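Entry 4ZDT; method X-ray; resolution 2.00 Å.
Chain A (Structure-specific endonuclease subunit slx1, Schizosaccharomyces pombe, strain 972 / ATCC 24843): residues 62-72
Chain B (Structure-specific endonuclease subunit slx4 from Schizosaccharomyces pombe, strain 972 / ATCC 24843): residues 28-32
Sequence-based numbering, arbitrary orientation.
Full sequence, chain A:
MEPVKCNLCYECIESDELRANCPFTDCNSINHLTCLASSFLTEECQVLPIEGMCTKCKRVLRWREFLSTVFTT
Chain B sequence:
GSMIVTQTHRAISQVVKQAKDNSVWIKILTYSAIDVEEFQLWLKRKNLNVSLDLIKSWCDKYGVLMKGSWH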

# COMPACT_ATOMS: atom_id res chain seq x y z
N ARG A 62 -6.93 10.06 8.37
CA ARG A 62 -7.18 9.10 7.29
C ARG A 62 -5.95 9.05 6.41
O ARG A 62 -5.18 10.02 6.34
N TRP A 63 -5.78 7.92 5.71
CA TRP A 63 -4.60 7.66 4.90
C TRP A 63 -4.30 8.81 3.97
O TRP A 63 -3.15 9.24 3.84
N ARG A 64 -5.33 9.31 3.30
CA ARG A 64 -5.17 10.37 2.31
C ARG A 64 -4.44 11.60 2.86
O ARG A 64 -3.65 12.23 2.16
N GLU A 65 -4.72 11.93 4.12
CA GLU A 65 -4.14 13.11 4.75
C GLU A 65 -2.62 13.11 4.70
O GLU A 65 -1.99 14.17 4.72
N PHE A 66 -2.02 11.92 4.63
CA PHE A 66 -0.55 11.82 4.61
C PHE A 66 0.04 11.98 3.22
O PHE A 66 1.26 12.00 3.05
N LEU A 67 -0.83 12.19 2.23
CA LEU A 67 -0.39 12.23 0.84
C LEU A 67 -0.29 13.63 0.23
O LEU A 67 -0.46 13.78 -0.98
N SER A 68 0.02 14.66 1.03
CA SER A 68 -0.02 16.06 0.51
C SER A 68 0.98 16.36 -0.60
O SER A 68 0.78 17.28 -1.38
N THR A 69 2.07 15.59 -0.68
CA THR A 69 3.08 15.91 -1.68
C THR A 69 3.09 14.91 -2.82
O THR A 69 3.83 15.08 -3.79
N VAL A 70 2.26 13.88 -2.73
CA VAL A 70 2.29 12.79 -3.70
C VAL A 70 1.74 13.20 -5.08
O VAL A 70 2.29 12.81 -6.13
N PHE A 71 0.66 13.98 -5.08
CA PHE A 71 -0.03 14.30 -6.33
C PHE A 71 0.38 15.62 -6.98
O PHE A 71 0.04 15.87 -8.14
N THR A 72 1.09 16.46 -6.24
CA THR A 72 1.41 17.83 -6.71
C THR A 72 2.92 18.07 -6.79
O THR A 72 3.71 17.14 -6.61
N ILE B 28 -1.12 1.18 -5.20
CA ILE B 28 -2.27 0.98 -4.31
C ILE B 28 -2.34 2.10 -3.27
O ILE B 28 -3.40 2.69 -3.05
N LEU B 29 -1.20 2.38 -2.64
CA LEU B 29 -1.13 3.40 -1.59
C LEU B 29 -1.38 4.83 -2.08
O LEU B 29 -1.59 5.74 -1.27
N THR B 30 -1.32 5.03 -3.39
CA THR B 30 -1.55 6.35 -3.98
C THR B 30 -2.81 6.38 -4.84
O THR B 30 -3.01 7.29 -5.63
N TYR B 31 -3.67 5.37 -4.64
CA TYR B 31 -4.94 5.25 -5.37
C TYR B 31 -4.77 5.25 -6.90
O TYR B 31 -5.62 5.78 -7.62
N SER B 32 -3.66 4.66 -7.39
CA SER B 32 -3.43 4.49 -8.83
C SER B 32 -3.90 3.14 -9.33
O SER B 32 -3.59 2.10 -8.72

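The most distinctive feature of this contact is the treatment of Tyr31(B), whose ring carries a flat guanidinium on one face. Arg64(A) starts out sideways to the slx4 stretch, but its side chain, with chi1 and chi2 both t and chi3 m, bends back so that its end comes nearer. The guanidinium stacks on the ring with the planes 19° apart, and CZ of Arg64(A) sits 3.8 Å from the centroid of the Tyr31(B) ring, 25° off the normal, a cation-pi geometry. The closest atoms are NH2 of Arg64(A) and CD2 of Tyr31(B), at 3.3 Å.

The backbone of Tyr31(B) has positive phi and psi (56°/35°), and its N bonds back to O of Ile28(B) at 3.1 Å. Its CA-to-CB bond points toward slx1, its chi1 is m, and Tyr31(B) has more area covered by the other stretch (97 Å²) than any other residue in the two stretches. At the ring edge lie Leu67(A), whose CD1 is 3.7 Å from CE2 of Tyr31(B), and, more loosely, Phe71(A), whose CZ is 4.5 Å from CD2 of Tyr31(B). The Trp63(A) five-membered ring meets the tyrosine obliquely, its CD1 3.9 Å from CZ of Tyr31(B).

Trp63(A), chi1 t, points toward slx4 from the start of the 3-10 segment and makes the one direct hydrogen bond between the stretches. Its NE1 donates to O of Leu29(B) at 2.8 Å and 170°, a nearly linear bond that lies close to the indole plane and satisfies both groups in a buried setting. The same indole packs against the leucine side chain (m, t), with CZ2 of Trp63(A) 3.9 Å from CD2 of Leu29(B). CD1 of Leu67(A), also m, t, approaches O of Leu29(B) to 3.6 Å, adding an apolar neighbour beside the bonded carbonyl.

Farther along, Val70(A), chi1 t, points toward slx4 and sets CG1 3.7 Å from CG2 of Thr30(B). The threonine is p, and its hydroxyl is engaged within its own chain: OG of Ser32(B) donates to OG1 of Thr30(B) at 3.1 Å. Phe71(A), m, leaves the backbone sideways, yet its ring swings closer, presenting its edge to the threonine carbonyl, with CE1 of Phe71(A) 3.4 Å from O of Thr30(B).

One water links the two chains at the tyrosine hydroxyl, accepting from N of Arg64(A) at 2.9 Å and making a weak hydrogen bond to OH of Tyr31(B) at 3.3 Å.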

# COMPACT_ATOMS: atom_id res chain seq x y z
CB ARG A 62 -8.38 9.57 6.46
CG ARG A 62 -9.70 9.46 7.22
CD ARG A 62 -10.87 10.18 6.53
NE ARG A 62 -12.07 10.01 7.36
CZ ARG A 62 -13.33 10.28 6.98
NH1 ARG A 62 -13.58 10.76 5.77
NH2 ARG A 62 -14.33 10.07 7.83
CB TRP A 63 -4.78 6.35 4.09
CG TRP A 63 -3.58 6.04 3.23
CD1 TRP A 63 -3.53 6.00 1.86
CD2 TRP A 63 -2.24 5.79 3.68
NE1 TRP A 63 -2.24 5.72 1.43
CE2 TRP A 63 -1.44 5.58 2.54
CE3 TRP A 63 -1.65 5.72 4.95
CZ2 TRP A 63 -0.06 5.32 2.62
CZ3 TRP A 63 -0.27 5.43 5.03
CH2 TRP A 63 0.50 5.24 3.88
CB ARG A 64 -6.53 10.79 1.74
CG ARG A 64 -6.47 11.39 0.35
CD ARG A 64 -7.85 11.53 -0.25
NE ARG A 64 -8.33 10.28 -0.84
CZ ARG A 64 -7.97 9.84 -2.04
NH1 ARG A 64 -7.13 10.54 -2.79
NH2 ARG A 64 -8.45 8.69 -2.50
CB GLU A 65 -4.62 13.24 6.19
CG GLU A 65 -5.88 14.07 6.36
CD GLU A 65 -7.15 13.25 6.20
OE1 GLU A 65 -7.43 12.41 7.08
OE2 GLU A 65 -7.86 13.45 5.20
CB PHE A 66 -0.10 10.52 5.28
CG PHE A 66 -0.48 10.42 6.72
CD1 PHE A 66 0.33 10.99 7.70
CD2 PHE A 66 -1.65 9.75 7.11
CE1 PHE A 66 -0.01 10.90 9.05
CE2 PHE A 66 -2.00 9.65 8.45
CZ PHE A 66 -1.17 10.24 9.42
CB LEU A 67 -1.32 11.35 -0.04
CG LEU A 67 -1.54 9.88 0.38
CD1 LEU A 67 -2.50 9.16 -0.55
CD2 LEU A 67 -0.22 9.12 0.47
CB SER A 68 0.12 17.11 1.62
OG SER A 68 1.42 17.04 2.20
CB THR A 69 4.49 16.01 -1.05
OG1 THR A 69 4.89 14.72 -0.55
CG2 THR A 69 4.50 17.05 0.12
CB VAL A 70 1.55 11.57 -3.12
CG1 VAL A 70 1.10 10.61 -4.21
CG2 VAL A 70 2.45 10.89 -2.08
CB PHE A 71 -1.54 14.30 -6.09
CG PHE A 71 -2.06 13.02 -5.50
CD1 PHE A 71 -2.00 11.83 -6.23
CD2 PHE A 71 -2.62 13.01 -4.23
CE1 PHE A 71 -2.49 10.63 -5.68
CE2 PHE A 71 -3.12 11.82 -3.68
CZ PHE A 71 -3.05 10.63 -4.41
CB THR A 72 0.80 18.89 -5.76
OG1 THR A 72 1.16 18.56 -4.42
CG2 THR A 72 -0.73 18.92 -5.88
CB ILE B 28 -2.17 -0.40 -3.60
CG1 ILE B 28 -2.34 -1.54 -4.62
CG2 ILE B 28 -3.21 -0.54 -2.43
CD1 ILE B 28 -1.95 -2.93 -4.08
CB LEU B 29 0.21 3.31 -0.86
CG LEU B 29 0.50 2.02 -0.09
CD1 LEU B 29 1.95 2.01 0.46
CD2 LEU B 29 -0.51 1.79 1.05
CB THR B 30 -0.33 6.85 -4.79
OG1 THR B 30 -0.07 5.95 -5.88
CG2 THR B 30 0.91 6.91 -3.90
CB TYR B 31 -5.94 6.36 -4.92
CG TYR B 31 -6.15 6.40 -3.41
CD1 TYR B 31 -7.01 5.50 -2.79
CD2 TYR B 31 -5.49 7.33 -2.61
CE1 TYR B 31 -7.21 5.53 -1.43
CE2 TYR B 31 -5.68 7.37 -1.24
CZ TYR B 31 -6.53 6.47 -0.65
OH TYR B 31 -6.71 6.51 0.71
CB SER B 32 -1.93 4.65 -9.19
OG SER B 32 -1.41 5.85 -8.66
O HOH W 1 -8.11 8.36 3.06